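Local coordinates for protein glucosidase (Croceicoccus marinus, PDB 5Z3K) that probably hydrolyses O-glycosidic bonds, as a beta-glucosidase of glycoside hydrolase family 39 built on a TIM barrel, at residues Arg62-Asn68 / Ala110-Asn116; Phe172-Ala177 / Gly209-Val214; Tyr176-Ala180 / Ser218-Asp222; Lys191-Val197 / Leu221-Met227; Ala198-Asn202 / Met405-Pro410. All blocks are in the same frame, centred on the assembly; numbering follows the deposited sequence.

Interactions 2, 3 and 4 form one continuous, mostly buried block of the (beta/alpha)8 barrel. Interaction 4 pairs neighbouring barrel strands through backbone bonds, interaction 2 packs aromatic rings between two outer helices, and interaction 3 ties helix 169-186 to the loop entering strand 223-229; Y176 and A177 serve both 2 and 3, while L221 takes part in both 3 and 4. Interaction 1, also largely buried, joins two loops that follow barrel strands and relies on side-chain bonds to backbone and to other side chains; it touches interaction 2 through T65 and M175. Interaction 5 is only partly buried and water-bridged, and it joins segments some 200 residues apart, next to the end of interaction 4.

Interaction 1: residues Arg62-Asn68 / Ala110-Asn116; sequences RLDTIDN and ASEIPAN
R62 and D64 bind the 110-116 loop from two sides, joining the loops that follow strands 53-55 and 104-109 of the (beta/alpha)8 barrel. In the tight part, D64 OD1 receives two donors from opposite faces of its carboxylate plane: E112 N at 2.9 Å and N116 ND2 at 2.8 Å. The second bond is almost straight (177°) and lies in the N116 amide plane. The same ND2 also reaches T65 OG1, which has a further bond to Q118 O, while N68 ND2 holds D64 OD2, so the carboxylate is fixed at both oxygens. The R62 chain bends about CB-CG (chi2 -70°), bringing NH1 to S111 O at 3.0 Å and I113 O at 3.1 Å. E112 OE1, out of the guanidinium plane and turned to H311, adds only a nearby opposite charge. The contact is looser on its solvent side, where exposed I66 lays CD1 against the N116 amide carbon CG at 3.8 Å. Waters add to the direct bonds of the buried part: one joins A110 N and, weakly, L63 N. A second accepts from R62 NH2 at 2.8 Å and donates to I113 O at 2.7 Å.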
# COMPACT_ATOMS: atom_id res chain seq x y z
N ARG A 62 -2.49 8.28 17.13
CA ARG A 62 -3.01 7.11 17.80
C ARG A 62 -4.06 7.51 18.83
O ARG A 62 -3.99 8.57 19.44
CB ARG A 62 -1.88 6.34 18.50
CG ARG A 62 -0.78 5.89 17.56
CD ARG A 62 -1.26 4.79 16.65
NE ARG A 62 -0.17 4.38 15.77
CZ ARG A 62 0.83 3.58 16.12
NH1 ARG A 62 0.89 3.04 17.34
NH2 ARG A 62 1.78 3.29 15.23
N LEU A 63 -5.06 6.65 18.99
CA LEU A 63 -6.04 6.80 20.06
C LEU A 63 -5.57 5.89 21.19
O LEU A 63 -5.96 4.72 21.27
CB LEU A 63 -7.45 6.45 19.59
CG LEU A 63 -8.49 6.51 20.72
CD1 LEU A 63 -8.46 7.88 21.37
CD2 LEU A 63 -9.90 6.18 20.23
N ASP A 64 -4.68 6.41 22.04
CA ASP A 64 -4.12 5.57 23.08
C ASP A 64 -5.18 5.26 24.14
O ASP A 64 -6.11 6.05 24.36
CB ASP A 64 -2.90 6.24 23.72
CG ASP A 64 -1.90 5.23 24.29
OD1 ASP A 64 -2.06 4.02 24.05
OD2 ASP A 64 -0.94 5.64 24.98
N THR A 65 -5.06 4.09 24.74
CA THR A 65 -6.05 3.60 25.69
C THR A 65 -5.68 3.91 27.14
O THR A 65 -6.42 3.54 28.05
CB THR A 65 -6.27 2.09 25.52
OG1 THR A 65 -5.00 1.43 25.45
CG2 THR A 65 -7.05 1.82 24.23
N ILE A 66 -4.54 4.55 27.36
CA ILE A 66 -4.22 5.18 28.63
C ILE A 66 -3.93 6.65 28.34
O ILE A 66 -3.86 7.07 27.18
CB ILE A 66 -3.04 4.51 29.34
CG1 ILE A 66 -1.78 4.61 28.47
CG2 ILE A 66 -3.37 3.05 29.68
CD1 ILE A 66 -0.58 3.88 29.02
N ASP A 67 -3.76 7.43 29.40
CA ASP A 67 -3.40 8.84 29.22
C ASP A 67 -2.01 8.93 28.60
O ASP A 67 -1.09 8.20 28.97
CB ASP A 67 -3.43 9.59 30.56
CG ASP A 67 -4.84 9.77 31.11
OD1 ASP A 67 -5.80 9.20 30.55
OD2 ASP A 67 -4.99 10.50 32.12
N ASN A 68 -1.86 9.86 27.65
CA ASN A 68 -0.66 10.03 26.84
C ASN A 68 -0.76 11.37 26.13
O ASN A 68 -1.75 11.62 25.43
CB ASN A 68 -0.53 8.86 25.85
CG ASN A 68 0.71 8.95 24.97
OD1 ASN A 68 1.40 9.96 24.92
ND2 ASN A 68 0.97 7.87 24.23
N ALA A 110 -5.88 2.85 16.64
CA ALA A 110 -4.99 1.97 17.39
C ALA A 110 -4.38 2.71 18.57
O ALA A 110 -4.25 3.94 18.55
CB ALA A 110 -3.87 1.40 16.50
N SER A 111 -3.96 1.94 19.58
CA SER A 111 -3.28 2.52 20.73
C SER A 111 -1.84 2.87 20.36
O SER A 111 -1.40 2.71 19.21
CB SER A 111 -3.31 1.56 21.92
OG SER A 111 -2.41 0.48 21.72
N GLU A 112 -1.08 3.35 21.35
CA GLU A 112 0.31 3.75 21.15
C GLU A 112 1.23 2.52 21.19
O GLU A 112 2.09 2.36 22.06
CB GLU A 112 0.71 4.79 22.19
CG GLU A 112 2.08 5.39 21.97
CD GLU A 112 2.33 5.76 20.52
OE1 GLU A 112 3.27 5.20 19.92
OE2 GLU A 112 1.59 6.61 19.99
N ILE A 113 1.02 1.64 20.23
CA ILE A 113 1.91 0.49 20.02
C ILE A 113 3.29 0.99 19.60
O ILE A 113 3.38 1.77 18.63
CB ILE A 113 1.33 -0.45 18.96
CG1 ILE A 113 -0.02 -1.01 19.43
CG2 ILE A 113 2.33 -1.54 18.59
CD1 ILE A 113 -0.97 -1.38 18.28
N PRO A 114 4.39 0.53 20.22
CA PRO A 114 4.44 -0.55 21.23
C PRO A 114 4.43 -0.11 22.69
O PRO A 114 4.47 -0.98 23.56
CB PRO A 114 5.78 -1.22 20.93
CG PRO A 114 6.66 -0.07 20.55
CD PRO A 114 5.75 0.91 19.80
N ALA A 115 4.41 1.19 22.98
CA ALA A 115 4.49 1.60 24.38
C ALA A 115 3.31 1.06 25.17
O ALA A 115 3.47 0.62 26.31
CB ALA A 115 4.56 3.13 24.48
N ASN A 116 2.13 1.03 24.56
CA ASN A 116 0.92 0.56 25.24
C ASN A 116 0.03 -0.19 24.26
O ASN A 116 -0.32 0.34 23.21
CB ASN A 116 0.13 1.71 25.84
CG ASN A 116 -1.22 1.26 26.34
OD1 ASN A 116 -1.29 0.33 27.13
ND2 ASN A 116 -2.29 1.88 25.86
O HOH W 1 3.70 1.36 15.94
O HOH W 2 -5.77 5.88 16.00

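Interaction 2: residues Phe172-Ala177 / Gly209-Val214; sequences FYEMYA and GFLDYV
The segments 172-177 and 209-214 of helices 169-186 and 208-216 cross at 49°, their axes 10.6 Å apart, with Y173 and F210 having the nearest CA atoms. Large rings fill this wide separation. Y173 and Y213 run antiparallel side by side, their near-parallel rings offset so that they share little area; Y173 CB sits over the centre of the Y213 ring, 3.3 Å from its centroid, as a CH-pi contact. In return Y213 CB lies over the rim of one Y173 face. Y213 CG is anti to its backbone N (chi1 173°), which carries the ring across to the other helix, where its hydroxyl donates to E174 OE1 at 2.6 Å. That oxygen is met from above the carboxylate plane. The two helices are neighbours on the outside of the (beta/alpha)8 barrel, and their inner side chains also rest on strand 191-197, F172 and F210 both touching P195. Here F210 turns its edge to the face of Y176 in a T-shaped stack, centroids 5.0 Å apart and planes at 74°, with F210 CZ above the middle of the Y176 ring. F210 CE1 also comes to the edge of the F172 ring, 4.0 Å from F172 CE1. V214 CG1 packs on Y176 CE2 at 3.7 Å. The Y173 hydroxyl lies 3.3 Å from G209 C, where a side chain at G209 would clash with it, and bonds to P205 O.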
# COMPACT_ATOMS: atom_id res chain seq x y z
N PHE A 172 -11.06 -7.31 21.99
CA PHE A 172 -10.81 -6.76 20.66
C PHE A 172 -12.09 -6.69 19.84
O PHE A 172 -12.36 -5.68 19.19
CB PHE A 172 -9.74 -7.59 19.93
CG PHE A 172 -9.32 -7.02 18.61
CD1 PHE A 172 -10.06 -7.25 17.46
CD2 PHE A 172 -8.16 -6.25 18.51
CE1 PHE A 172 -9.68 -6.72 16.23
CE2 PHE A 172 -7.77 -5.72 17.28
CZ PHE A 172 -8.53 -5.95 16.15
N TYR A 173 -12.91 -7.76 19.88
CA TYR A 173 -14.14 -7.76 19.10
C TYR A 173 -15.10 -6.67 19.56
O TYR A 173 -15.73 -6.00 18.74
CB TYR A 173 -14.85 -9.12 19.19
CG TYR A 173 -14.02 -10.35 18.87
CD1 TYR A 173 -12.91 -10.29 18.03
CD2 TYR A 173 -14.36 -11.59 19.42
CE1 TYR A 173 -12.16 -11.44 17.74
CE2 TYR A 173 -13.62 -12.73 19.15
CZ TYR A 173 -12.53 -12.66 18.31
OH TYR A 173 -11.81 -13.81 18.05
N GLU A 174 -15.25 -6.50 20.88
CA GLU A 174 -16.20 -5.50 21.36
C GLU A 174 -15.73 -4.10 20.99
O GLU A 174 -16.54 -3.23 20.67
CB GLU A 174 -16.40 -5.65 22.87
CG GLU A 174 -17.14 -6.92 23.26
CD GLU A 174 -18.57 -6.97 22.70
OE1 GLU A 174 -18.94 -7.98 22.07
OE2 GLU A 174 -19.33 -5.99 22.92
N MSE A 175 -14.42 -3.88 21.01
CA MSE A 175 -13.84 -2.62 20.59
C MSE A 175 -14.08 -2.38 19.10
O MSE A 175 -14.40 -1.27 18.68
CB MSE A 175 -12.35 -2.59 20.90
CG MSE A 175 -12.02 -2.34 22.34
SE MSE A 175 -10.13 -2.44 22.71
CE MSE A 175 -9.53 -0.73 21.91
N TYR A 176 -13.95 -3.44 18.30
CA TYR A 176 -14.27 -3.31 16.88
C TYR A 176 -15.72 -2.91 16.69
O TYR A 176 -16.03 -2.00 15.91
CB TYR A 176 -13.98 -4.61 16.12
CG TYR A 176 -14.36 -4.44 14.67
CD1 TYR A 176 -13.59 -3.65 13.83
CD2 TYR A 176 -15.52 -5.01 14.15
CE1 TYR A 176 -13.94 -3.44 12.51
CE2 TYR A 176 -15.88 -4.82 12.83
CZ TYR A 176 -15.08 -4.03 12.02
OH TYR A 176 -15.41 -3.81 10.71
N ALA A 177 -16.64 -3.58 17.40
CA ALA A 177 -18.05 -3.27 17.22
C ALA A 177 -18.36 -1.84 17.64
O ALA A 177 -19.17 -1.16 16.99
CB ALA A 177 -18.92 -4.26 18.00
N GLY A 209 -11.81 -16.34 14.17
CA GLY A 209 -12.55 -15.83 15.32
C GLY A 209 -13.10 -14.43 15.12
O GLY A 209 -14.18 -14.11 15.61
N PHE A 210 -12.36 -13.59 14.38
CA PHE A 210 -12.85 -12.26 14.05
C PHE A 210 -14.01 -12.33 13.07
O PHE A 210 -15.06 -11.70 13.28
CB PHE A 210 -11.70 -11.41 13.49
CG PHE A 210 -12.09 -10.00 13.18
CD1 PHE A 210 -12.40 -9.11 14.21
CD2 PHE A 210 -12.14 -9.55 11.87
CE1 PHE A 210 -12.76 -7.81 13.92
CE2 PHE A 210 -12.51 -8.25 11.58
CZ PHE A 210 -12.81 -7.38 12.61
N LEU A 211 -13.84 -13.08 11.97
CA LEU A 211 -14.92 -13.22 10.99
C LEU A 211 -16.16 -13.85 11.62
O LEU A 211 -17.29 -13.47 11.29
CB LEU A 211 -14.43 -14.06 9.82
CG LEU A 211 -13.44 -13.33 8.91
CD1 LEU A 211 -12.64 -14.32 8.06
CD2 LEU A 211 -14.21 -12.36 8.04
N ASP A 212 -15.96 -14.83 12.51
CA ASP A 212 -17.10 -15.46 13.17
C ASP A 212 -17.86 -14.45 14.03
O ASP A 212 -19.09 -14.43 14.03
CB ASP A 212 -16.63 -16.65 14.01
CG ASP A 212 -17.77 -17.35 14.74
OD1 ASP A 212 -18.66 -17.92 14.07
OD2 ASP A 212 -17.78 -17.34 15.99
N TYR A 213 -17.13 -13.58 14.73
CA TYR A 213 -17.77 -12.61 15.61
C TYR A 213 -18.60 -11.60 14.82
O TYR A 213 -19.76 -11.33 15.17
CB TYR A 213 -16.72 -11.88 16.46
CG TYR A 213 -17.33 -10.75 17.26
CD1 TYR A 213 -17.42 -9.46 16.74
CD2 TYR A 213 -17.84 -10.97 18.54
CE1 TYR A 213 -17.99 -8.43 17.47
CE2 TYR A 213 -18.41 -9.95 19.27
CZ TYR A 213 -18.48 -8.68 18.73
OH TYR A 213 -19.05 -7.66 19.46
N VAL A 214 -18.02 -11.00 13.78
CA VAL A 214 -18.76 -9.98 13.04
C VAL A 214 -19.95 -10.60 12.33
O VAL A 214 -20.97 -9.93 12.12
CB VAL A 214 -17.83 -9.23 12.07
CG1 VAL A 214 -16.84 -8.38 12.85
CG2 VAL A 214 -17.08 -10.19 11.16

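Interaction 3: residues Tyr176-Ala180 / Ser218-Asp222; sequences YAAAA and SVPLD
Y176 OH donates to P220 O at 2.8 Å, the sole hydrogen bond between 176-180 and 218-222. The donor lies in the carbonyl plane on a lone pair of the oxygen, and P220 O in turn lies near the plane of the tyrosine ring, at its edge. The ring therefore meets the loop with its hydroxyl end, while aliphatic groups pack obliquely around the ring and its hydroxyl. V219 CG1 touches Y176 CE2 at 3.5 Å. L221 crosses the tyrosine at about a right angle and brings CD1 to 3.5 Å from Y176 OH. V219 has CG1 anti to the backbone N (chi1 -178°), and its two methyls divide the helix surface: CG1 also meets A180 CB at 3.9 Å, and CG2 meets A177 CB at 4.1 Å. P220 CD packs on A180 CB. The small alanines on this side of helix 169-186 are consistent with the close approach of the loop, the CA atoms of A177 and V219 being 6.2 Å apart. The loop is a helix-to-strand connection of the TIM barrel: it leaves helix 208-216 through a Schellman motif, with S218 as the C' residue, and leads into strand 223-229. In a contact otherwise made of apolar groups, the bond pairs the hydroxyl of buried Y176 with the carbonyl of P220 and is likely to fix how far the tyrosine ring reaches between helix and loop.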
# COMPACT_ATOMS: atom_id res chain seq x y z
N TYR A 176 -13.95 -3.44 18.30
CA TYR A 176 -14.27 -3.31 16.88
C TYR A 176 -15.72 -2.91 16.69
O TYR A 176 -16.03 -2.00 15.91
CB TYR A 176 -13.98 -4.61 16.12
CG TYR A 176 -14.36 -4.44 14.67
CD1 TYR A 176 -13.59 -3.65 13.83
CD2 TYR A 176 -15.52 -5.01 14.15
CE1 TYR A 176 -13.94 -3.44 12.51
CE2 TYR A 176 -15.88 -4.82 12.83
CZ TYR A 176 -15.08 -4.03 12.02
OH TYR A 176 -15.41 -3.81 10.71
N ALA A 177 -16.64 -3.58 17.40
CA ALA A 177 -18.05 -3.27 17.22
C ALA A 177 -18.36 -1.84 17.64
O ALA A 177 -19.17 -1.16 16.99
CB ALA A 177 -18.92 -4.26 18.00
N ALA A 178 -17.73 -1.37 18.72
CA ALA A 178 -17.93 0.01 19.14
C ALA A 178 -17.45 0.99 18.07
O ALA A 178 -18.14 1.97 17.76
CB ALA A 178 -17.19 0.27 20.46
N ALA A 179 -16.28 0.73 17.49
CA ALA A 179 -15.77 1.60 16.43
C ALA A 179 -16.66 1.56 15.20
O ALA A 179 -16.96 2.61 14.61
CB ALA A 179 -14.34 1.19 16.08
N ALA A 180 -17.11 0.37 14.80
CA ALA A 180 -17.97 0.26 13.63
C ALA A 180 -19.30 0.98 13.84
O ALA A 180 -19.78 1.69 12.95
CB ALA A 180 -18.21 -1.22 13.29
N SER A 218 -23.62 -9.55 13.58
CA SER A 218 -24.09 -8.65 12.51
C SER A 218 -23.41 -7.28 12.58
O SER A 218 -24.05 -6.23 12.54
CB SER A 218 -25.61 -8.51 12.56
OG SER A 218 -26.22 -9.79 12.48
N VAL A 219 -22.08 -7.30 12.70
CA VAL A 219 -21.27 -6.08 12.76
C VAL A 219 -20.81 -5.72 11.35
O VAL A 219 -20.40 -6.62 10.60
CB VAL A 219 -20.07 -6.27 13.71
CG1 VAL A 219 -19.25 -4.97 13.82
CG2 VAL A 219 -20.56 -6.72 15.10
N PRO A 220 -20.88 -4.46 10.93
CA PRO A 220 -20.41 -4.10 9.58
C PRO A 220 -18.94 -4.43 9.41
O PRO A 220 -18.13 -4.23 10.31
CB PRO A 220 -20.66 -2.59 9.50
CG PRO A 220 -21.63 -2.28 10.59
CD PRO A 220 -21.39 -3.29 11.67
N LEU A 221 -18.60 -4.92 8.22
CA LEU A 221 -17.21 -5.23 7.84
C LEU A 221 -17.10 -4.91 6.35
O LEU A 221 -17.32 -5.77 5.50
CB LEU A 221 -16.84 -6.68 8.13
CG LEU A 221 -15.40 -7.12 7.85
CD1 LEU A 221 -14.44 -6.69 8.97
CD2 LEU A 221 -15.32 -8.63 7.60
N ASP A 222 -16.79 -3.65 6.05
CA ASP A 222 -16.68 -3.22 4.66
C ASP A 222 -15.40 -3.75 4.02
O ASP A 222 -15.36 -3.97 2.80
CB ASP A 222 -16.76 -1.70 4.58
CG ASP A 222 -18.10 -1.17 5.09
OD1 ASP A 222 -19.14 -1.62 4.58
OD2 ASP A 222 -18.12 -0.32 5.99

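Interaction 4: residues Lys191-Val197 / Leu221-Met227; sequences KVGGPCV and LDFLSWM
F223 lies flat against the backbone of G193, whose CA stands over the ring centre, 3.5 Å from the centroid, in a CH-pi contact. Its CG sits between the backbone N and the carbonyl carbon (chi1 59°), which swings the ring back over the neighbouring strand. Replacing the ring by an alanine is likely to leave a gap over the G193 backbone. D222 sends CG anti to its carbonyl carbon (chi1 -62°); OD2 then takes V192 N on its anti lone pair at 2.8 Å and forms a salt bridge with K184, while D222 N bonds V192 O at 2.7 Å. Strands 191-197 and 223-229 are consecutive parallel strands of the (beta/alpha)8 barrel, joined by the beta-alpha-beta crossover through helix 208-216. Their ladder runs through S225 N to G194 O at 2.9 Å and V197 N to S225 O at 3.0 Å. L224 CD2 packs against P195 CD at 3.7 Å, next to the cis peptide that precedes P195. S225 turns OG toward C196 N in a weak bond, and its stronger partner is E153. At the far end, M227 CE reaches C196 SG at 3.5 Å.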
# COMPACT_ATOMS: atom_id res chain seq x y z
N LYS A 191 -16.55 3.59 5.09
CA LYS A 191 -16.15 2.20 5.11
C LYS A 191 -15.40 1.92 6.40
O LYS A 191 -14.52 2.71 6.79
CB LYS A 191 -15.27 1.86 3.90
CG LYS A 191 -15.91 2.16 2.56
CD LYS A 191 -17.30 1.55 2.45
CE LYS A 191 -17.91 1.84 1.08
NZ LYS A 191 -19.40 1.72 1.10
N VAL A 192 -15.76 0.84 7.08
CA VAL A 192 -15.09 0.42 8.30
C VAL A 192 -14.66 -1.03 8.13
O VAL A 192 -15.33 -1.82 7.47
CB VAL A 192 -15.99 0.61 9.56
CG1 VAL A 192 -17.17 -0.38 9.57
CG2 VAL A 192 -15.15 0.53 10.85
N GLY A 193 -13.51 -1.36 8.70
CA GLY A 193 -13.00 -2.71 8.58
C GLY A 193 -11.80 -2.93 9.48
O GLY A 193 -11.46 -2.09 10.31
N GLY A 194 -11.18 -4.09 9.30
CA GLY A 194 -10.11 -4.54 10.17
C GLY A 194 -9.85 -6.00 9.86
O GLY A 194 -10.36 -6.52 8.87
N PRO A 195 -9.07 -6.69 10.70
CA PRO A 195 -8.39 -6.24 11.92
C PRO A 195 -6.91 -6.04 11.69
O PRO A 195 -6.17 -5.91 12.66
CB PRO A 195 -8.62 -7.41 12.87
CG PRO A 195 -8.44 -8.59 11.93
CD PRO A 195 -9.02 -8.16 10.59
N CYS A 196 -6.49 -6.05 10.43
CA CYS A 196 -5.08 -5.99 10.04
C CYS A 196 -4.36 -7.25 10.50
O CYS A 196 -3.42 -7.19 11.31
CB CYS A 196 -4.39 -4.74 10.58
SG CYS A 196 -2.72 -4.50 9.87
N VAL A 197 -4.79 -8.40 9.96
CA VAL A 197 -4.18 -9.69 10.26
C VAL A 197 -2.70 -9.68 9.87
O VAL A 197 -2.35 -9.42 8.72
CB VAL A 197 -4.92 -10.80 9.50
CG1 VAL A 197 -4.36 -12.17 9.87
CG2 VAL A 197 -6.42 -10.74 9.79
N LEU A 221 -18.60 -4.92 8.22
CA LEU A 221 -17.21 -5.23 7.84
C LEU A 221 -17.10 -4.91 6.35
O LEU A 221 -17.32 -5.77 5.50
CB LEU A 221 -16.84 -6.68 8.13
CG LEU A 221 -15.40 -7.12 7.85
CD1 LEU A 221 -14.44 -6.69 8.97
CD2 LEU A 221 -15.32 -8.63 7.60
N ASP A 222 -16.79 -3.65 6.05
CA ASP A 222 -16.68 -3.22 4.66
C ASP A 222 -15.40 -3.75 4.02
O ASP A 222 -15.36 -3.97 2.80
CB ASP A 222 -16.76 -1.70 4.58
CG ASP A 222 -18.10 -1.17 5.09
OD1 ASP A 222 -19.14 -1.62 4.58
OD2 ASP A 222 -18.12 -0.32 5.99
N PHE A 223 -14.35 -3.97 4.81
CA PHE A 223 -13.12 -4.53 4.28
C PHE A 223 -12.45 -5.37 5.35
O PHE A 223 -12.56 -5.09 6.54
CB PHE A 223 -12.15 -3.44 3.76
CG PHE A 223 -11.73 -2.45 4.81
CD1 PHE A 223 -10.64 -2.70 5.64
CD2 PHE A 223 -12.40 -1.25 4.95
CE1 PHE A 223 -10.23 -1.76 6.60
CE2 PHE A 223 -12.00 -0.31 5.91
CZ PHE A 223 -10.92 -0.57 6.73
N LEU A 224 -11.78 -6.43 4.91
CA LEU A 224 -10.94 -7.24 5.77
C LEU A 224 -9.49 -6.86 5.46
O LEU A 224 -9.05 -7.01 4.32
CB LEU A 224 -11.19 -8.73 5.53
CG LEU A 224 -10.69 -9.82 6.49
CD1 LEU A 224 -9.17 -10.02 6.38
CD2 LEU A 224 -11.12 -9.56 7.94
N SER A 225 -8.78 -6.35 6.45
CA SER A 225 -7.43 -5.87 6.22
C SER A 225 -6.40 -6.86 6.76
O SER A 225 -6.64 -7.55 7.76
CB SER A 225 -7.24 -4.48 6.83
OG SER A 225 -7.33 -4.53 8.24
N TRP A 226 -5.27 -6.95 6.06
CA TRP A 226 -4.24 -7.95 6.34
C TRP A 226 -2.92 -7.46 5.77
O TRP A 226 -2.87 -6.46 5.05
CB TRP A 226 -4.62 -9.32 5.73
CG TRP A 226 -4.97 -9.23 4.28
CD1 TRP A 226 -6.15 -8.79 3.75
CD2 TRP A 226 -4.14 -9.59 3.16
NE1 TRP A 226 -6.10 -8.84 2.38
CE2 TRP A 226 -4.88 -9.32 1.99
CE3 TRP A 226 -2.84 -10.09 3.03
CZ2 TRP A 226 -4.37 -9.57 0.70
CZ3 TRP A 226 -2.34 -10.33 1.75
CH2 TRP A 226 -3.10 -10.06 0.61
N MSE A 227 -1.84 -8.18 6.10
CA MSE A 227 -0.49 -7.76 5.67
C MSE A 227 0.31 -8.90 5.06
O MSE A 227 0.02 -10.07 5.32
CB MSE A 227 0.28 -7.16 6.84
CG MSE A 227 1.14 -8.13 7.67
SE MSE A 227 1.96 -7.07 9.11
CE MSE A 227 0.26 -6.33 9.55

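Interaction 5: residues Ala198-Asn202 / Met405-Pro410; sequences AFPLN and MSLNVP
N202 OD1 accepts from N408 N at 2.7 Å, nearly straight (171°), in the plane of the N202 amide and on a lone pair; N202 CG, anti to its carbonyl carbon (chi1 -78°), brings it there. N408 answers with its own side chain: ND2 donates to L201 O at 2.9 Å. The two asparagine amides lie stacked, their planes 20° apart. L201 CD1 reaches across to P410 CD at 3.6 Å. F199 sets CD1 against L407 CB at 3.6 Å, and M405 CE comes to the edge of the F199 ring, 3.5 Å from CE2; the selenium of this selenomethionine is also at the edge, in a Met-aromatic contact. A type I beta turn from F199 to N202, closed by N202 N to F199 O, presents these side chains from the loop after barrel strand 191-197 to strand 405-408 of a small two-stranded antiparallel sheet. One water accepts from L201 N and donates to N202 OD1 at 2.6 Å and to N408 O; another takes N202 ND2 and donates to N408 OD1. A leucine in place of N202 would probably leave N408 N without its acceptor and both waters with one partner fewer. Further out, D159 receives A198 N and F199 N, while strand 405-408 pairs with strand 391-394 and L407 rests on F392 and F394. W228 touches P200, L407 and P410.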
# COMPACT_ATOMS: atom_id res chain seq x y z
N ALA A 198 -1.84 -10.00 10.84
CA ALA A 198 -0.41 -10.06 10.56
C ALA A 198 -0.01 -11.37 9.89
O ALA A 198 0.94 -11.39 9.09
CB ALA A 198 0.40 -9.89 11.85
N PHE A 199 -0.69 -12.47 10.22
CA PHE A 199 -0.33 -13.81 9.74
C PHE A 199 -1.51 -14.39 8.97
O PHE A 199 -2.19 -15.31 9.46
CB PHE A 199 0.06 -14.70 10.92
CG PHE A 199 1.17 -14.13 11.77
CD1 PHE A 199 2.22 -13.43 11.20
CD2 PHE A 199 1.15 -14.30 13.15
CE1 PHE A 199 3.23 -12.91 11.98
CE2 PHE A 199 2.16 -13.78 13.93
CZ PHE A 199 3.21 -13.09 13.35
N PRO A 200 -1.77 -13.91 7.74
CA PRO A 200 -3.05 -14.23 7.07
C PRO A 200 -3.20 -15.67 6.63
O PRO A 200 -4.32 -16.05 6.25
CB PRO A 200 -3.06 -13.29 5.86
CG PRO A 200 -1.61 -12.99 5.61
CD PRO A 200 -0.97 -12.94 6.97
N LEU A 201 -2.15 -16.49 6.63
CA LEU A 201 -2.31 -17.91 6.36
C LEU A 201 -2.33 -18.74 7.65
O LEU A 201 -2.13 -19.95 7.60
CB LEU A 201 -1.20 -18.42 5.43
CG LEU A 201 -1.08 -17.77 4.04
CD1 LEU A 201 0.02 -18.44 3.22
CD2 LEU A 201 -2.41 -17.80 3.30
N ASN A 202 -2.56 -18.10 8.79
CA ASN A 202 -2.61 -18.77 10.09
C ASN A 202 -4.03 -18.68 10.63
O ASN A 202 -4.57 -17.58 10.77
CB ASN A 202 -1.63 -18.15 11.08
CG ASN A 202 -0.19 -18.59 10.86
OD1 ASN A 202 0.43 -18.23 9.88
ND2 ASN A 202 0.34 -19.37 11.79
N MSE A 405 9.19 -16.04 16.56
CA MSE A 405 7.84 -16.17 16.01
C MSE A 405 7.83 -16.99 14.71
O MSE A 405 8.88 -17.24 14.11
CB MSE A 405 7.23 -14.80 15.77
CG MSE A 405 7.03 -13.97 17.03
SE MSE A 405 5.40 -12.92 16.93
CE MSE A 405 4.13 -14.38 16.80
N SER A 406 6.63 -17.38 14.28
CA SER A 406 6.48 -18.22 13.10
C SER A 406 5.13 -17.97 12.45
O SER A 406 4.14 -17.70 13.13
CB SER A 406 6.63 -19.71 13.46
OG SER A 406 5.42 -20.20 14.00
N LEU A 407 5.10 -18.08 11.12
CA LEU A 407 3.86 -17.94 10.37
C LEU A 407 3.89 -18.89 9.18
O LEU A 407 4.95 -19.29 8.70
CB LEU A 407 3.65 -16.50 9.88
CG LEU A 407 4.53 -16.02 8.71
CD1 LEU A 407 3.79 -15.03 7.84
CD2 LEU A 407 5.82 -15.41 9.22
N ASN A 408 2.69 -19.25 8.71
CA ASN A 408 2.56 -20.06 7.51
C ASN A 408 2.84 -19.22 6.27
O ASN A 408 2.36 -18.09 6.15
CB ASN A 408 1.16 -20.67 7.43
CG ASN A 408 0.89 -21.67 8.54
OD1 ASN A 408 1.83 -22.22 9.14
ND2 ASN A 408 -0.38 -21.90 8.85
N VAL A 409 3.63 -19.77 5.35
CA VAL A 409 4.00 -19.08 4.11
C VAL A 409 3.59 -20.00 2.96
O VAL A 409 3.58 -21.22 3.14
CB VAL A 409 5.50 -18.77 4.05
CG1 VAL A 409 5.87 -17.65 5.02
CG2 VAL A 409 6.32 -20.03 4.33
N PRO A 410 3.25 -19.47 1.79
CA PRO A 410 2.89 -20.34 0.67
C PRO A 410 4.09 -21.13 0.20
O PRO A 410 5.24 -20.75 0.47
CB PRO A 410 2.40 -19.36 -0.41
CG PRO A 410 2.98 -18.04 -0.05
CD PRO A 410 3.16 -18.04 1.44
O HOH W 3 0.63 -16.58 7.88
O HOH W 4 3.20 -20.82 11.72